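Xaa-Pro dipeptidase (PDB 1WY2) probably hydrolyses dipeptides that carry a C-terminal proline after a nonpolar residue, working as a homodimeric metallopeptidase with two metal ions per subunit. Local coordinates at residues 30-35 with 289-294; 248-253 with 265-270. One frame throughout, in Å; residues are numbered along the deposited sequence.

Contact 1. Residues 30-35 with 289-294. With CAC (cacodylate ion), chain C.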
ATOM      1  N   ASN A  30       1.386  -8.319  10.946  1.00 18.14           N
ATOM      2  CA  ASN A  30       1.185  -9.052  12.191  1.00 16.90           C
ATOM      3  C   ASN A  30       0.929 -10.532  11.941  1.00 17.61           C
ATOM      4  O   ASN A  30       1.375 -11.385  12.711  1.00 16.83           O
ATOM      5  CB  ASN A  30       0.033  -8.444  12.996  1.00 17.75           C
ATOM      6  CG  ASN A  30       0.366  -7.059  13.509  1.00 19.07           C
ATOM      7  OD1 ASN A  30       1.516  -6.780  13.835  1.00 17.63           O
ATOM      8  ND2 ASN A  30      -0.635  -6.193  13.596  1.00 19.22           N
ATOM      9  N   VAL A  31       0.210 -10.844  10.870  1.00 17.10           N
ATOM     10  CA  VAL A  31      -0.055 -12.242  10.551  1.00 17.91           C
ATOM     11  C   VAL A  31       1.275 -12.926  10.256  1.00 18.92           C
ATOM     12  O   VAL A  31       1.516 -14.054  10.683  1.00 19.44           O
ATOM     13  CB  VAL A  31      -0.985 -12.375   9.330  1.00 18.63           C
ATOM     14  CG1 VAL A  31      -1.093 -13.840   8.909  1.00 18.99           C
ATOM     15  CG2 VAL A  31      -2.353 -11.825   9.676  1.00 20.42           C
ATOM     16  N   TYR A  32       2.146 -12.234   9.527  1.00 18.67           N
ATOM     17  CA  TYR A  32       3.453 -12.790   9.196  1.00 19.46           C
ATOM     18  C   TYR A  32       4.311 -12.916  10.448  1.00 17.39           C
ATOM     19  O   TYR A  32       4.969 -13.937  10.674  1.00 17.11           O
ATOM     20  CB  TYR A  32       4.184 -11.900   8.187  1.00 19.29           C
ATOM     21  CG  TYR A  32       5.592 -12.381   7.915  1.00 20.12           C
ATOM     22  CD1 TYR A  32       5.817 -13.535   7.168  1.00 22.18           C
ATOM     23  CD2 TYR A  32       6.694 -11.731   8.475  1.00 19.65           C
ATOM     24  CE1 TYR A  32       7.103 -14.036   6.989  1.00 22.52           C
ATOM     25  CE2 TYR A  32       7.989 -12.228   8.302  1.00 20.55           C
ATOM     26  CZ  TYR A  32       8.182 -13.382   7.560  1.00 22.25           C
ATOM     27  OH  TYR A  32       9.453 -13.897   7.403  1.00 24.70           O
ATOM     28  N   TYR A  33       4.302 -11.868  11.264  1.00 16.56           N
ATOM     29  CA  TYR A  33       5.098 -11.852  12.484  1.00 16.73           C
ATOM     30  C   TYR A  33       4.781 -13.038  13.385  1.00 18.04           C
ATOM     31  O   TYR A  33       5.677 -13.683  13.922  1.00 19.76           O
ATOM     32  CB  TYR A  33       4.843 -10.561  13.261  1.00 16.92           C
ATOM     33  CG  TYR A  33       5.756 -10.372  14.454  1.00 17.48           C
ATOM     34  CD1 TYR A  33       7.104 -10.059  14.281  1.00 18.04           C
ATOM     35  CD2 TYR A  33       5.269 -10.491  15.756  1.00 17.48           C
ATOM     36  CE1 TYR A  33       7.946  -9.863  15.378  1.00 17.43           C
ATOM     37  CE2 TYR A  33       6.100 -10.298  16.857  1.00 18.62           C
ATOM     38  CZ  TYR A  33       7.436  -9.985  16.662  1.00 18.53           C
ATOM     39  OH  TYR A  33       8.262  -9.799  17.748  1.00 19.74           O
ATOM     40  N   ILE A  34       3.494 -13.327  13.533  1.00 18.98           N
ATOM     41  CA  ILE A  34       3.048 -14.406  14.406  1.00 18.91           C
ATOM     42  C   ILE A  34       3.051 -15.816  13.806  1.00 20.92           C
ATOM     43  O   ILE A  34       3.429 -16.770  14.486  1.00 19.87           O
ATOM     44  CB  ILE A  34       1.632 -14.090  14.939  1.00 19.73           C
ATOM     45  CG1 ILE A  34       1.669 -12.777  15.725  1.00 20.26           C
ATOM     46  CG2 ILE A  34       1.126 -15.221  15.828  1.00 21.30           C
ATOM     47  CD1 ILE A  34       0.298 -12.238  16.079  1.00 23.96           C
ATOM     48  N   SER A  35       2.656 -15.951  12.543  1.00 19.84           N
ATOM     49  CA  SER A  35       2.578 -17.273  11.912  1.00 21.15           C
ATOM     50  C   SER A  35       3.651 -17.591  10.877  1.00 22.94           C
ATOM     51  O   SER A  35       3.928 -18.763  10.605  1.00 23.22           O
ATOM     52  CB  SER A  35       1.212 -17.447  11.247  1.00 21.76           C
ATOM     53  OG  SER A  35       1.143 -16.689  10.049  1.00 21.96           O
ATOM     54  N   VAL A 289      11.273   1.328  12.567  1.00 15.12           N
ATOM     55  CA  VAL A 289      11.312   0.610  11.298  1.00 16.44           C
ATOM     56  C   VAL A 289      11.367  -0.893  11.577  1.00 15.71           C
ATOM     57  O   VAL A 289      12.052  -1.330  12.499  1.00 17.55           O
ATOM     58  CB  VAL A 289      12.565   0.994  10.474  1.00 16.31           C
ATOM     59  CG1 VAL A 289      12.627   0.163   9.202  1.00 18.02           C
ATOM     60  CG2 VAL A 289      12.535   2.478  10.128  1.00 16.33           C
ATOM     61  N   GLY A 290      10.644  -1.673  10.782  1.00 16.34           N
ATOM     62  CA  GLY A 290      10.638  -3.117  10.960  1.00 15.78           C
ATOM     63  C   GLY A 290       9.854  -3.766   9.839  1.00 14.89           C
ATOM     64  O   GLY A 290      10.189  -3.591   8.669  1.00 15.86           O
ATOM     65  N   LEU A 291       8.819  -4.524  10.185  1.00 15.51           N
ATOM     66  CA  LEU A 291       7.981  -5.158   9.174  1.00 15.72           C
ATOM     67  C   LEU A 291       7.257  -4.076   8.371  1.00 15.28           C
ATOM     68  O   LEU A 291       6.779  -4.325   7.265  1.00 17.72           O
ATOM     69  CB  LEU A 291       6.973  -6.103   9.828  1.00 16.62           C
ATOM     70  CG  LEU A 291       7.579  -7.392  10.384  1.00 19.10           C
ATOM     71  CD1 LEU A 291       6.516  -8.140  11.176  1.00 18.64           C
ATOM     72  CD2 LEU A 291       8.114  -8.253   9.240  1.00 18.74           C
ATOM     73  N   GLU A 292       7.167  -2.880   8.949  1.00 14.97           N
ATOM     74  CA  GLU A 292       6.552  -1.731   8.284  1.00 15.20           C
ATOM     75  C   GLU A 292       7.577  -0.599   8.304  1.00 15.57           C
ATOM     76  O   GLU A 292       8.399  -0.525   9.214  1.00 16.25           O
ATOM     77  CB  GLU A 292       5.272  -1.307   9.010  1.00 17.46           C
ATOM     78  CG  GLU A 292       4.132  -2.300   8.825  1.00 18.53           C
ATOM     79  CD  GLU A 292       2.945  -2.010   9.717  1.00 21.78           C
ATOM     80  OE1 GLU A 292       3.073  -2.196  10.940  1.00 22.27           O
ATOM     81  OE2 GLU A 292       1.886  -1.598   9.198  1.00 22.58           O
ATOM     82  N   VAL A 293       7.548   0.276   7.305  1.00 16.83           N
ATOM     83  CA  VAL A 293       8.520   1.361   7.274  1.00 18.42           C
ATOM     84  C   VAL A 293       8.245   2.382   8.378  1.00 17.61           C
ATOM     85  O   VAL A 293       9.165   3.035   8.865  1.00 18.07           O
ATOM     86  CB  VAL A 293       8.560   2.051   5.887  1.00 20.95           C
ATOM     87  CG1 VAL A 293       7.360   2.942   5.705  1.00 23.97           C
ATOM     88  CG2 VAL A 293       9.860   2.836   5.739  1.00 24.33           C
ATOM     89  N   HIS A 294       6.979   2.510   8.773  1.00 18.17           N
ATOM     90  CA  HIS A 294       6.583   3.409   9.854  1.00 18.87           C
ATOM     91  C   HIS A 294       5.957   2.593  10.983  1.00 18.08           C
ATOM     92  O   HIS A 294       4.837   2.097  10.844  1.00 20.47           O
ATOM     93  CB  HIS A 294       5.542   4.433   9.390  1.00 23.47           C
ATOM     94  CG  HIS A 294       6.071   5.452   8.433  1.00 25.93           C
ATOM     95  ND1 HIS A 294       5.669   5.511   7.116  1.00 30.35           N
ATOM     96  CD2 HIS A 294       6.958   6.460   8.603  1.00 29.15           C
ATOM     97  CE1 HIS A 294       6.285   6.515   6.517  1.00 31.17           C
ATOM     98  NE2 HIS A 294       7.073   7.105   7.397  1.00 28.84           N
TER
HETATM   99 AS   CAC C 403       9.789   8.394   5.120  1.00 30.53          AS
HETATM  100  O1  CAC C 403      11.329   8.603   5.683  1.00 23.33           O
HETATM  101  O2  CAC C 403       8.791   8.948   6.290  1.00 28.28           O
HETATM  102  C1  CAC C 403       9.479   9.426   3.590  1.00 29.35           C
HETATM  103  C2  CAC C 403       9.374   6.581   4.897  1.00 27.11           C
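L291 meets Y32 and Y33 by splitting its isobutyl fork between them, one methyl to each tyrosine. L291 CD2 lies 3.8 Å from Y32 CD2, while L291 CD1 lies 3.6 Å from Y33 CB and 3.7 Å from Y33 CD1. Each tyrosine crosses the leucine side chain at about a right angle. Both aromatic groups stand anti to their backbone N (chi1 175° for Y32, -173° for Y33), and from consecutive positions of helix 28-35 they flank the leucine tip. Y32 also stacks on H219, while K7 makes a cation-pi contact with Y33. The helix belongs to the creatinase/prolidase N-terminal domain and the loop 289-294 to the M24 metallopeptidase domain, making this an interdomain contact. With an alanine here both methyls would be missing, and a gap would probably open between the tyrosines and this loop. Beyond the leucine, H294 NE2 donates to O2 of a cacodylate ion, probably from the crystallisation liquor, at 2.8 Å, in the imidazole plane. Between the segments the attachment is purely apolar and small, 132 Å² in all; polar fastening comes from beside it, where E292 forms salt bridges with R125 and K27 of the N-terminal domain.

Contact 2. Residues 248-253 with 265-270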
ATOM      1  N   GLN A 248      21.425  16.209  13.021  1.00 17.90           N
ATOM      2  CA  GLN A 248      21.329  14.769  12.800  1.00 17.42           C
ATOM      3  C   GLN A 248      22.456  14.046  13.536  1.00 17.67           C
ATOM      4  O   GLN A 248      22.224  13.047  14.215  1.00 16.19           O
ATOM      5  CB  GLN A 248      21.385  14.462  11.297  1.00 18.34           C
ATOM      6  CG  GLN A 248      20.791  13.105  10.885  1.00 17.43           C
ATOM      7  CD  GLN A 248      21.808  11.979  10.879  1.00 18.53           C
ATOM      8  OE1 GLN A 248      23.002  12.201  11.053  1.00 19.26           O
ATOM      9  NE2 GLN A 248      21.335  10.759  10.658  1.00 18.20           N
ATOM     10  N   LYS A 249      23.676  14.559  13.410  1.00 17.96           N
ATOM     11  CA  LYS A 249      24.818  13.940  14.074  1.00 20.27           C
ATOM     12  C   LYS A 249      24.652  13.925  15.589  1.00 20.12           C
ATOM     13  O   LYS A 249      24.918  12.913  16.240  1.00 21.30           O
ATOM     14  CB  LYS A 249      26.111  14.673  13.710  1.00 23.33           C
ATOM     15  CG  LYS A 249      26.624  14.371  12.314  1.00 28.74           C
ATOM     16  CD  LYS A 249      27.910  15.136  12.032  1.00 31.63           C
ATOM     17  CE  LYS A 249      28.993  14.796  13.050  1.00 34.70           C
ATOM     18  NZ  LYS A 249      30.219  15.622  12.857  1.00 39.44           N
ATOM     19  N   LYS A 250      24.208  15.048  16.146  1.00 20.71           N
ATOM     20  CA  LYS A 250      24.015  15.156  17.587  1.00 21.72           C
ATOM     21  C   LYS A 250      22.938  14.185  18.069  1.00 21.84           C
ATOM     22  O   LYS A 250      23.102  13.529  19.098  1.00 19.76           O
ATOM     23  CB  LYS A 250      23.628  16.589  17.962  1.00 24.41           C
ATOM     24  CG  LYS A 250      23.541  16.843  19.463  1.00 27.87           C
ATOM     25  CD  LYS A 250      24.895  16.660  20.131  1.00 31.49           C
ATOM     26  CE  LYS A 250      24.827  16.980  21.614  1.00 32.51           C
ATOM     27  NZ  LYS A 250      26.155  16.820  22.270  1.00 36.04           N
ATOM     28  N   ALA A 251      21.842  14.085  17.321  1.00 19.61           N
ATOM     29  CA  ALA A 251      20.761  13.184  17.699  1.00 20.25           C
ATOM     30  C   ALA A 251      21.230  11.732  17.679  1.00 19.88           C
ATOM     31  O   ALA A 251      20.949  10.976  18.604  1.00 21.29           O
ATOM     32  CB  ALA A 251      19.567  13.368  16.769  1.00 20.36           C
ATOM     33  N   VAL A 252      21.942  11.340  16.627  1.00 19.61           N
ATOM     34  CA  VAL A 252      22.435   9.969  16.540  1.00 19.48           C
ATOM     35  C   VAL A 252      23.363   9.670  17.719  1.00 20.62           C
ATOM     36  O   VAL A 252      23.278   8.608  18.336  1.00 18.77           O
ATOM     37  CB  VAL A 252      23.209   9.722  15.224  1.00 19.49           C
ATOM     38  CG1 VAL A 252      23.839   8.338  15.247  1.00 20.42           C
ATOM     39  CG2 VAL A 252      22.264   9.844  14.025  1.00 17.50           C
ATOM     40  N   GLU A 253      24.245  10.614  18.033  1.00 22.12           N
ATOM     41  CA  GLU A 253      25.185  10.450  19.141  1.00 22.88           C
ATOM     42  C   GLU A 253      24.490  10.403  20.501  1.00 23.93           C
ATOM     43  O   GLU A 253      25.033   9.853  21.462  1.00 24.87           O
ATOM     44  CB  GLU A 253      26.210  11.591  19.140  1.00 25.75           C
ATOM     45  CG  GLU A 253      27.106  11.633  17.910  1.00 28.92           C
ATOM     46  CD  GLU A 253      27.922  12.913  17.813  1.00 31.34           C
ATOM     47  OE1 GLU A 253      28.721  13.041  16.858  1.00 34.05           O
ATOM     48  OE2 GLU A 253      27.762  13.801  18.681  1.00 34.14           O
ATOM     49  N   ASP A 265      13.917  13.712  20.307  1.00 19.16           N
ATOM     50  CA  ASP A 265      13.416  14.640  19.298  1.00 19.60           C
ATOM     51  C   ASP A 265      13.870  16.053  19.667  1.00 20.96           C
ATOM     52  O   ASP A 265      14.274  16.833  18.801  1.00 20.18           O
ATOM     53  CB  ASP A 265      11.881  14.566  19.218  1.00 19.56           C
ATOM     54  CG  ASP A 265      11.280  15.626  18.305  1.00 21.24           C
ATOM     55  OD1 ASP A 265      11.169  16.797  18.736  1.00 21.77           O
ATOM     56  OD2 ASP A 265      10.915  15.292  17.156  1.00 20.48           O
ATOM     57  N   SER A 266      13.831  16.367  20.959  1.00 21.71           N
ATOM     58  CA  SER A 266      14.230  17.687  21.444  1.00 22.40           C
ATOM     59  C   SER A 266      15.694  18.028  21.180  1.00 21.54           C
ATOM     60  O   SER A 266      16.034  19.194  20.979  1.00 21.86           O
ATOM     61  CB  SER A 266      13.942  17.810  22.942  1.00 24.63           C
ATOM     62  OG  SER A 266      12.547  17.772  23.194  1.00 25.56           O
ATOM     63  N   ILE A 267      16.562  17.022  21.185  1.00 21.54           N
ATOM     64  CA  ILE A 267      17.979  17.269  20.935  1.00 22.42           C
ATOM     65  C   ILE A 267      18.166  17.909  19.563  1.00 22.32           C
ATOM     66  O   ILE A 267      18.853  18.923  19.420  1.00 21.78           O
ATOM     67  CB  ILE A 267      18.804  15.959  20.989  1.00 23.33           C
ATOM     68  CG1 ILE A 267      18.804  15.392  22.413  1.00 25.13           C
ATOM     69  CG2 ILE A 267      20.228  16.223  20.516  1.00 22.91           C
ATOM     70  CD1 ILE A 267      19.442  16.294  23.441  1.00 26.99           C
ATOM     71  N   ALA A 268      17.547  17.312  18.550  1.00 21.28           N
ATOM     72  CA  ALA A 268      17.648  17.829  17.195  1.00 20.64           C
ATOM     73  C   ALA A 268      16.824  19.098  17.008  1.00 20.02           C
ATOM     74  O   ALA A 268      17.278  20.059  16.383  1.00 20.05           O
ATOM     75  CB  ALA A 268      17.192  16.765  16.201  1.00 21.79           C
ATOM     76  N   ARG A 269      15.614  19.102  17.560  1.00 18.65           N
ATOM     77  CA  ARG A 269      14.720  20.243  17.411  1.00 18.81           C
ATOM     78  C   ARG A 269      15.253  21.512  18.064  1.00 19.76           C
ATOM     79  O   ARG A 269      15.120  22.597  17.500  1.00 20.82           O
ATOM     80  CB  ARG A 269      13.333  19.907  17.969  1.00 18.03           C
ATOM     81  CG  ARG A 269      12.232  20.861  17.506  1.00 18.09           C
ATOM     82  CD  ARG A 269      10.855  20.292  17.814  1.00 19.45           C
ATOM     83  NE  ARG A 269      10.674  18.978  17.196  1.00 20.54           N
ATOM     84  CZ  ARG A 269      10.364  18.780  15.917  1.00 19.83           C
ATOM     85  NH1 ARG A 269      10.182  19.812  15.101  1.00 18.68           N
ATOM     86  NH2 ARG A 269      10.258  17.543  15.447  1.00 20.48           N
ATOM     87  N   ASN A 270      15.862  21.382  19.239  1.00 21.53           N
ATOM     88  CA  ASN A 270      16.407  22.551  19.928  1.00 22.50           C
ATOM     89  C   ASN A 270      17.568  23.171  19.154  1.00 22.37           C
ATOM     90  O   ASN A 270      17.729  24.392  19.141  1.00 22.29           O
ATOM     91  CB  ASN A 270      16.858  22.187  21.349  1.00 23.59           C
ATOM     92  CG  ASN A 270      15.688  21.897  22.279  1.00 25.42           C
ATOM     93  OD1 ASN A 270      14.572  22.368  22.058  1.00 29.22           O
ATOM     94  ND2 ASN A 270      15.946  21.132  23.332  1.00 28.65           N
TER
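A helical hairpin of the M24 metallopeptidase domain brings A251 and A268 together: helices 235-254 and 261-274 follow one another in the chain and pack nearly antiparallel. The short segment axes make an angle of 160° and approach to 8.5 Å. This spacing goes with small residues at the crossing, where the CA atoms of A251 and A268 are 5.6 Å apart and A251 CB is 4.2 Å from A268 CB. Neither methyl points straight at the other helix; both also touch L285. On the more exposed side, I267 CG2, the branch methyl set anti to the isoleucine's own backbone N, is the one that reaches the stem of K250, 3.5 Å from K250 CG. The lysine chain bends at chi2 (64°) and carries its ammonium end away, leaving aliphatic carbon at the interface. In the pita-bread fold known for M24 enzymes, helices pack over a curved beta sheet, and here A251 and V252 rest on I315 of strand 312-321. One turn apart on the second helix, R269 grips D265 side-on in a salt bridge: R269 NE reaches D265 OD1 at 2.7 Å and R269 NH2 reaches D265 OD2 at 2.9 Å, both nearly straight and in the guanidinium plane. Each carboxylate oxygen uses its syn lone pair, and further bonds from Q301 to OD1 and from the backbone N of L285 to OD2 fix the acid's rotation.

How the contacts relate
The two contacts lie at different levels of the architecture: contact 1 joins the N-terminal domain to the catalytic domain, whereas contact 2 is packing within the catalytic domain. Their centres are 27 Å apart and their nearest atoms about 12 Å, without touching. Along the chain, both segments of contact 2 fall between those of contact 1. Neither contact contains a metal ligand, but both lie near the dinuclear site. The side chain of L291 is about 12 Å from that of metal ligand H287, whose ring meets H294 edge-to-face; the side chain of A268 is about 9 Å from that of ligand E316, and the side chain of A251 about 13 Å from a bound zinc ion.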